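Local coordinates for protein aminoglycoside N(3)-acetyltransferase (Enterobacter cloacae, PDB 6NP3) that transfers an acetyl group from acetyl-CoA to the 3-amino group of 2-deoxystreptamine antibiotics such as gentamicin, a reaction that probably confers resistance to them, at residues E7-L12 with V43-E48; D21-H26 with K156-G161. One frame throughout, in Å; residues are numbered along the deposited sequence. Where two conformers were deposited one is given.

Contact 1: residues E7-L12 with V43-E48; sequences ELVRQL and VDALIE
Ala45 lies where segments 7-12 and 43-48 are nearest, and Leu8, Val9 and Leu12 all reach it. Its CB meets Leu8 CB at 3.6 Å and Val9 CG2 at 3.8 Å, two contacts that use the base of one side chain and a single branch of the next. Val9 turns CG1 anti to its backbone N (chi1 173°), which leaves CG2 beside that N and against the backbone of Ala45, 3.7 Å from Ala45 O. Leu12 covers the next part of the seam: its CD1 lies 3.9 Å from Ala45 O and also touches Leu46 CD2 at 4.0 Å, the two leucines crossing at about a right angle. Leu46 starts out pointing away from helix 5-15, and only its end comes back to the contact. Leu12 and Leu46 both rest on Leu158 of strand 156-160, so the helix pair packs on the mixed sheet. Trp3 and Leu35, both in loops, also touch Leu8. The axes of the two segments approach to 8.7 Å at a crossing angle of -46°, and the methyl of Ala45 fits this closeness.

The outer side is looser. There Glu48, on the exposed surface, holds CG anti to its backbone N (chi1 -178°) and runs extended across Val9 at about a right angle, its OE1 3.9 Å from Val9 CG2. The other carboxylate oxygen, OE2, makes a long, weak ion pair with Lys5 of the same helix as Val9. Between the two segments the chemistry is almost wholly apolar, and packing around one small residue, without directional bonding, is consistent with their close approach.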
ATOM      1  N   GLU A   7      -6.652 -19.265 -15.490  1.00 20.55           N
ATOM      2  CA  GLU A   7      -5.347 -18.976 -16.074  1.00 22.59           C
ATOM      3  C   GLU A   7      -4.519 -18.100 -15.140  1.00 19.47           C
ATOM      4  O   GLU A   7      -3.320 -18.341 -14.936  1.00 18.48           O
ATOM      5  CB  GLU A   7      -5.527 -18.261 -17.410  1.00 26.80           C
ATOM      6  CG  GLU A   7      -6.017 -19.141 -18.560  1.00 33.26           C
ATOM      7  CD  GLU A   7      -6.325 -18.344 -19.815  1.00 39.31           C
ATOM      8  OE1 GLU A   7      -7.096 -17.369 -19.741  1.00 39.04           O
ATOM      9  OE2 GLU A   7      -5.789 -18.695 -20.883  1.00 44.63           O
ATOM     10  N   LEU A   8      -5.151 -17.080 -14.559  1.00 17.10           N
ATOM     11  CA  LEU A   8      -4.433 -16.218 -13.627  1.00 15.76           C
ATOM     12  C   LEU A   8      -3.938 -16.995 -12.420  1.00 15.38           C
ATOM     13  O   LEU A   8      -2.808 -16.772 -11.957  1.00 15.23           O
ATOM     14  CB  LEU A   8      -5.321 -15.067 -13.192  1.00 15.96           C
ATOM     15  CG  LEU A   8      -5.782 -14.144 -14.312  1.00 17.57           C
ATOM     16  CD1 LEU A   8      -6.729 -13.095 -13.766  1.00 19.63           C
ATOM     17  CD2 LEU A   8      -4.627 -13.457 -15.015  1.00 17.95           C
ATOM     18  N   VAL A   9      -4.765 -17.883 -11.872  1.00 15.26           N
ATOM     19  CA  VAL A   9      -4.343 -18.655 -10.713  1.00 15.61           C
ATOM     20  C   VAL A   9      -3.111 -19.490 -11.040  1.00 15.70           C
ATOM     21  O   VAL A   9      -2.183 -19.600 -10.231  1.00 16.07           O
ATOM     22  CB  VAL A   9      -5.510 -19.511 -10.180  1.00 16.47           C
ATOM     23  CG1 VAL A   9      -4.992 -20.411  -9.107  1.00 18.56           C
ATOM     24  CG2 VAL A   9      -6.604 -18.619  -9.656  1.00 17.29           C
ATOM     25  N   ARG A  10      -3.108 -20.145 -12.206  1.00 16.31           N
ATOM     26  CA  ARG A  10      -1.957 -20.962 -12.558  1.00 17.07           C
ATOM     27  C   ARG A  10      -0.725 -20.092 -12.748  1.00 16.94           C
ATOM     28  O   ARG A  10       0.382 -20.493 -12.384  1.00 16.72           O
ATOM     29  CB  ARG A  10      -2.237 -21.806 -13.804  1.00 18.96           C
ATOM     30  CG  ARG A  10      -3.478 -22.688 -13.697  1.00 21.82           C
ATOM     31  CD  ARG A  10      -3.506 -23.523 -12.424  1.00 23.42           C
ATOM     32  NE  ARG A  10      -2.481 -24.566 -12.387  1.00 23.54           N
ATOM     33  CZ  ARG A  10      -2.156 -25.253 -11.300  1.00 25.63           C
ATOM     34  NH1 ARG A  10      -2.764 -25.008 -10.149  1.00 27.76           N
ATOM     35  NH2 ARG A  10      -1.212 -26.179 -11.360  1.00 27.07           N
ATOM     36  N   GLN A  11      -0.888 -18.910 -13.352  1.00 16.01           N
ATOM     37  CA  GLN A  11       0.237 -17.985 -13.474  1.00 16.29           C
ATOM     38  C   GLN A  11       0.763 -17.530 -12.111  1.00 15.11           C
ATOM     39  O   GLN A  11       1.980 -17.405 -11.922  1.00 15.24           O
ATOM     40  CB  GLN A  11      -0.180 -16.764 -14.285  1.00 16.17           C
ATOM     41  CG  GLN A  11      -0.332 -16.998 -15.765  1.00 17.49           C
ATOM     42  CD  GLN A  11      -0.894 -15.801 -16.471  1.00 17.96           C
ATOM     43  OE1 GLN A  11      -1.760 -15.126 -15.950  1.00 18.48           O
ATOM     44  NE2 GLN A  11      -0.390 -15.517 -17.662  1.00 19.81           N
ATOM     45  N   LEU A  12      -0.134 -17.257 -11.160  1.00 14.84           N
ATOM     46  CA  LEU A  12       0.296 -16.860  -9.824  1.00 14.52           C
ATOM     47  C   LEU A  12       1.050 -17.986  -9.141  1.00 14.97           C
ATOM     48  O   LEU A  12       2.070 -17.756  -8.474  1.00 14.41           O
ATOM     49  CB  LEU A  12      -0.918 -16.416  -9.018  1.00 14.45           C
ATOM     50  CG  LEU A  12      -1.542 -15.087  -9.461  1.00 15.00           C
ATOM     51  CD1 LEU A  12      -2.933 -14.901  -8.898  1.00 15.96           C
ATOM     52  CD2 LEU A  12      -0.648 -13.936  -9.045  1.00 15.14           C
ATOM     53  N   VAL A  43      -9.014 -10.111  -8.684  1.00 15.75           N
ATOM     54  CA  VAL A  43      -9.243 -10.212  -7.243  1.00 15.94           C
ATOM     55  C   VAL A  43      -9.577 -11.656  -6.862  1.00 15.65           C
ATOM     56  O   VAL A  43      -9.023 -12.217  -5.906  1.00 15.93           O
ATOM     57  CB  VAL A  43     -10.356  -9.238  -6.813  1.00 16.52           C
ATOM     58  CG1 VAL A  43     -10.710  -9.429  -5.362  1.00 17.26           C
ATOM     59  CG2 VAL A  43      -9.950  -7.820  -7.056  1.00 17.80           C
ATOM     60  N   ASP A  44     -10.513 -12.276  -7.595  1.00 16.20           N
ATOM     61  CA  ASP A  44     -10.880 -13.665  -7.316  1.00 16.66           C
ATOM     62  C   ASP A  44      -9.683 -14.587  -7.458  1.00 15.70           C
ATOM     63  O   ASP A  44      -9.516 -15.535  -6.682  1.00 16.47           O
ATOM     64  CB  ASP A  44     -12.004 -14.135  -8.247  1.00 18.37           C
ATOM     65  CG  ASP A  44     -13.312 -13.407  -8.017  1.00 20.46           C
ATOM     66  OD1 ASP A  44     -13.538 -12.857  -6.921  1.00 20.92           O
ATOM     67  OD2 ASP A  44     -14.154 -13.427  -8.940  1.00 22.47           O
ATOM     68  N   ALA A  45      -8.860 -14.357  -8.473  1.00 15.65           N
ATOM     69  CA  ALA A  45      -7.692 -15.205  -8.668  1.00 15.48           C
ATOM     70  C   ALA A  45      -6.698 -15.059  -7.516  1.00 15.39           C
ATOM     71  O   ALA A  45      -6.124 -16.054  -7.063  1.00 16.09           O
ATOM     72  CB  ALA A  45      -7.010 -14.834  -9.980  1.00 15.29           C
ATOM     73  N   LEU A  46      -6.473 -13.832  -7.038  1.00 15.17           N
ATOM     74  CA  LEU A  46      -5.572 -13.625  -5.908  1.00 15.59           C
ATOM     75  C   LEU A  46      -6.066 -14.346  -4.662  1.00 15.26           C
ATOM     76  O   LEU A  46      -5.283 -14.981  -3.942  1.00 15.15           O
ATOM     77  CB  LEU A  46      -5.432 -12.128  -5.630  1.00 17.39           C
ATOM     78  CG  LEU A  46      -4.767 -11.258  -6.696  1.00 20.83           C
ATOM     79  CD1 LEU A  46      -4.989  -9.793  -6.416  1.00 23.19           C
ATOM     80  CD2 LEU A  46      -3.283 -11.600  -6.730  1.00 23.87           C
ATOM     81  N   ILE A  47      -7.362 -14.234  -4.383  1.00 16.00           N
ATOM     82  CA  ILE A  47      -7.951 -14.886  -3.228  1.00 17.57           C
ATOM     83  C   ILE A  47      -7.827 -16.393  -3.346  1.00 16.78           C
ATOM     84  O   ILE A  47      -7.499 -17.077  -2.372  1.00 16.84           O
ATOM     85  CB  ILE A  47      -9.410 -14.420  -3.079  1.00 19.38           C
ATOM     86  CG1 ILE A  47      -9.440 -12.936  -2.713  1.00 21.15           C
ATOM     87  CG2 ILE A  47     -10.161 -15.254  -2.062  1.00 20.99           C
ATOM     88  CD1 ILE A  47     -10.812 -12.321  -2.756  1.00 24.02           C
ATOM     89  N   GLU A  48      -8.061 -16.932  -4.537  1.00 17.22           N
ATOM     90  CA  GLU A  48      -7.934 -18.370  -4.718  1.00 17.53           C
ATOM     91  C   GLU A  48      -6.482 -18.817  -4.575  1.00 16.18           C
ATOM     92  O   GLU A  48      -6.195 -19.869  -3.996  1.00 16.97           O
ATOM     93  CB  GLU A  48      -8.470 -18.738  -6.097  1.00 20.18           C
ATOM     94  CG  GLU A  48      -8.427 -20.216  -6.355  1.00 23.87           C
ATOM     95  CD  GLU A  48      -9.285 -20.638  -7.523  1.00 29.17           C
ATOM     96  OE1 GLU A  48      -8.820 -21.478  -8.311  1.00 30.68           O
ATOM     97  OE2 GLU A  48     -10.412 -20.127  -7.643  1.00 32.93           O
TER

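Contact 2: residues D21-H26 with K156-G161; sequences DMVMPH and KILSIG
Lys156 and Asp21 close one end of a parallel strand pair in which 22-26 lies beside 156-160. Five backbone hydrogen bonds join the strands, beginning with Lys156 N to Met22 O at 2.8 Å. Lys156 O then receives Met24 N, Met24 O receives Leu158 N, and Leu158 O receives His26 N; Ile160 N finally gives an almost straight bond to His26 O (2.8 Å, N-H...O angle 179°). The Leu158 N bond differs in approach, its donor standing 38° out of the carbonyl plane of Met24.

On the face carrying Val23 and Leu158, Val23 CG1 packs on Leu158 CB, a contact less certain because Val23 has two conformers and it is seen here in one. On the other, Ile157 CG2 meets the edge of the His26 ring in its plane, 3.7 Å from CD2. His26 binds acetyl-CoA in another structure of this enzyme, though the cofactor is absent here, and its side chain also touches Thr168 of that site.

The salt bridge pairs Lys156 NZ with Asp21 OD2 at 2.8 Å, the ammonium approaching from above the carboxylate plane. Beyond CG the lysine chain is extended, and one water spans the pair, donating to Asp21 OD1 and accepting from NZ. Arg18 N fixes OD2 as well, so this oxygen has two donors that help to hold the carboxylate.

Farther out, Arg247 binds Ser159 OG. Strand 55-59 flanks 22-27 and strand 244-250 flanks 156-160, placing the pair inside the mixed sheet, while Phe150 of helix 146-151 packs over Met22, Met24 and Ile157.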
ATOM      1  N   ASP A  21      -0.095 -17.893   1.793  1.00 11.52           N
ATOM      2  CA  ASP A  21       0.760 -16.720   1.736  1.00 11.67           C
ATOM      3  C   ASP A  21       0.006 -15.459   2.166  1.00 11.44           C
ATOM      4  O   ASP A  21      -1.219 -15.353   2.073  1.00 11.82           O
ATOM      5  CB  ASP A  21       1.284 -16.511   0.310  1.00 12.14           C
ATOM      6  CG  ASP A  21       2.453 -17.418  -0.066  1.00 12.93           C
ATOM      7  OD1 ASP A  21       2.950 -18.180   0.770  1.00 13.86           O
ATOM      8  OD2 ASP A  21       2.900 -17.304  -1.237  1.00 13.78           O
ATOM      9  N   MET A  22       0.808 -14.468   2.556  1.00 10.92           N
ATOM     10  CA  MET A  22       0.398 -13.111   2.912  1.00 10.69           C
ATOM     11  C   MET A  22       0.925 -12.228   1.777  1.00 10.80           C
ATOM     12  O   MET A  22       2.143 -12.034   1.664  1.00 11.88           O
ATOM     13  CB  MET A  22       1.089 -12.748   4.229  1.00 11.30           C
ATOM     14  CG  MET A  22       1.073 -11.265   4.614  1.00 12.23           C
ATOM     15  SD  MET A  22      -0.451 -10.620   5.248  1.00 12.79           S
ATOM     16  CE  MET A  22      -1.235 -10.030   3.754  1.00 12.72           C
ATOM     17  N   VAL A  23       0.031 -11.700   0.936  0.83 11.01           N
ATOM     18  CA  VAL A  23       0.418 -11.013  -0.299  0.83 11.28           C
ATOM     19  C   VAL A  23      -0.133  -9.591  -0.323  0.83 11.30           C
ATOM     20  O   VAL A  23      -1.320  -9.369  -0.050  0.83 11.85           O
ATOM     21  CB  VAL A  23      -0.055 -11.797  -1.537  0.83 13.06           C
ATOM     22  CG1 VAL A  23       0.186 -11.030  -2.824  0.83 13.67           C
ATOM     23  CG2 VAL A  23       0.604 -13.148  -1.564  0.83 14.51           C
ATOM     24  N   MET A  24       0.729  -8.636  -0.703  1.00 11.18           N
ATOM     25  CA  MET A  24       0.339  -7.246  -0.922  1.00 10.98           C
ATOM     26  C   MET A  24       0.514  -6.956  -2.404  1.00 11.10           C
ATOM     27  O   MET A  24       1.662  -6.879  -2.889  1.00 11.82           O
ATOM     28  CB  MET A  24       1.208  -6.302  -0.095  1.00 11.08           C
ATOM     29  CG  MET A  24       0.844  -4.849  -0.271  1.00 12.31           C
ATOM     30  SD  MET A  24       1.604  -3.837   0.987  1.00 13.46           S
ATOM     31  CE  MET A  24       0.753  -2.312   0.694  1.00 14.49           C
ATOM     32  N   PRO A  25      -0.563  -6.775  -3.150  1.00 11.61           N
ATOM     33  CA  PRO A  25      -0.441  -6.537  -4.587  1.00 12.25           C
ATOM     34  C   PRO A  25      -0.352  -5.057  -4.937  1.00 12.82           C
ATOM     35  O   PRO A  25      -0.946  -4.187  -4.301  1.00 13.49           O
ATOM     36  CB  PRO A  25      -1.739  -7.146  -5.145  1.00 13.53           C
ATOM     37  CG  PRO A  25      -2.739  -6.836  -4.066  1.00 14.61           C
ATOM     38  CD  PRO A  25      -1.970  -6.975  -2.744  1.00 12.72           C
ATOM     39  N   HIS A  26       0.356  -4.818  -6.033  1.00 13.55           N
ATOM     40  CA  HIS A  26       0.427  -3.520  -6.696  1.00 13.90           C
ATOM     41  C   HIS A  26       0.187  -3.837  -8.159  1.00 13.42           C
ATOM     42  O   HIS A  26       0.964  -4.577  -8.756  1.00 15.32           O
ATOM     43  CB  HIS A  26       1.788  -2.824  -6.525  1.00 14.76           C
ATOM     44  CG  HIS A  26       2.094  -2.457  -5.112  1.00 15.42           C
ATOM     45  ND1 HIS A  26       1.398  -1.479  -4.444  1.00 16.38           N
ATOM     46  CD2 HIS A  26       2.982  -2.970  -4.232  1.00 16.78           C
ATOM     47  CE1 HIS A  26       1.862  -1.391  -3.208  1.00 17.29           C
ATOM     48  NE2 HIS A  26       2.820  -2.278  -3.057  1.00 16.73           N
ATOM     49  N   LYS A 156       4.737 -11.007   1.244  1.00 10.82           N
ATOM     50  CA  LYS A 156       5.284 -10.979  -0.104  1.00 11.47           C
ATOM     51  C   LYS A 156       4.626  -9.837  -0.853  1.00 11.79           C
ATOM     52  O   LYS A 156       3.414  -9.614  -0.731  1.00 12.05           O
ATOM     53  CB  LYS A 156       5.014 -12.276  -0.865  1.00 12.16           C
ATOM     54  CG  LYS A 156       5.590 -13.498  -0.219  1.00 12.94           C
ATOM     55  CD  LYS A 156       5.329 -14.725  -1.066  1.00 13.90           C
ATOM     56  CE  LYS A 156       5.819 -15.998  -0.416  1.00 14.76           C
ATOM     57  NZ  LYS A 156       5.657 -17.200  -1.325  1.00 15.26           N
ATOM     58  N   ILE A 157       5.426  -9.084  -1.596  1.00 11.44           N
ATOM     59  CA  ILE A 157       4.921  -7.983  -2.402  1.00 11.75           C
ATOM     60  C   ILE A 157       4.773  -8.485  -3.831  1.00 12.01           C
ATOM     61  O   ILE A 157       5.747  -8.936  -4.444  1.00 13.21           O
ATOM     62  CB  ILE A 157       5.854  -6.768  -2.329  1.00 12.25           C
ATOM     63  CG1 ILE A 157       5.922  -6.250  -0.884  1.00 13.30           C
ATOM     64  CG2 ILE A 157       5.349  -5.677  -3.264  1.00 13.63           C
ATOM     65  CD1 ILE A 157       7.092  -5.377  -0.558  1.00 14.92           C
ATOM     66  N   LEU A 158       3.564  -8.393  -4.378  1.00 12.30           N
ATOM     67  CA  LEU A 158       3.243  -8.945  -5.696  1.00 12.43           C
ATOM     68  C   LEU A 158       3.017  -7.774  -6.644  1.00 12.39           C
ATOM     69  O   LEU A 158       1.986  -7.109  -6.601  1.00 13.65           O
ATOM     70  CB  LEU A 158       2.002  -9.817  -5.586  1.00 13.52           C
ATOM     71  CG  LEU A 158       1.381 -10.294  -6.893  1.00 15.24           C
ATOM     72  CD1 LEU A 158       2.376 -11.055  -7.732  1.00 16.00           C
ATOM     73  CD2 LEU A 158       0.155 -11.150  -6.593  1.00 16.76           C
ATOM     74  N   SER A 159       4.016  -7.495  -7.454  1.00 13.49           N
ATOM     75  CA  SER A 159       3.973  -6.384  -8.384  1.00 14.59           C
ATOM     76  C   SER A 159       3.562  -6.936  -9.740  1.00 14.38           C
ATOM     77  O   SER A 159       4.285  -7.743 -10.328  1.00 16.68           O
ATOM     78  CB  SER A 159       5.335  -5.703  -8.490  1.00 16.64           C
ATOM     79  OG  SER A 159       5.323  -4.703  -9.509  1.00 18.44           O
ATOM     80  N   ILE A 160       2.402  -6.502 -10.218  1.00 14.53           N
ATOM     81  CA  ILE A 160       1.829  -6.993 -11.464  1.00 14.97           C
ATOM     82  C   ILE A 160       1.829  -5.826 -12.437  1.00 15.16           C
ATOM     83  O   ILE A 160       0.878  -5.041 -12.492  1.00 16.40           O
ATOM     84  CB  ILE A 160       0.422  -7.576 -11.240  1.00 15.25           C
ATOM     85  CG1 ILE A 160       0.510  -8.776 -10.312  1.00 16.46           C
ATOM     86  CG2 ILE A 160      -0.214  -7.947 -12.564  1.00 17.10           C
ATOM     87  CD1 ILE A 160      -0.846  -9.282  -9.830  1.00 16.90           C
ATOM     88  N   GLY A 161       2.902  -5.735 -13.212  1.00 16.76           N
ATOM     89  CA  GLY A 161       3.109  -4.660 -14.152  1.00 18.05           C
ATOM     90  C   GLY A 161       3.345  -3.297 -13.545  1.00 18.43           C
ATOM     91  O   GLY A 161       3.354  -2.302 -14.278  1.00 20.56           O
TER
HETATM   92  O   HOH W   1       5.470 -19.212   0.761  1.00 28.74           O

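How the contacts relate
The two contacts lie about 12 Å apart between centres, on the same side of the chain's centre. Their segments alternate along the chain, 7-12, 21-26, 43-48, then 156-161: helix 5-15 leads into strand 22-27, helix 39-50 follows, and strand 156-160 arrives more than a hundred residues later. They meet at Leu158, whose CD2 lies 3.5 Å from Leu46 CD2 and 3.8 Å from Leu12 CD2. Contact 1 is thus a helix layer set against the sheet face that carries Leu158. It lies near Val27, and contact 2 holds His26, both acetyl-CoA-binding residues in another structure. The N-terminal helices and strand thereby share one core with a strand from past mid-chain.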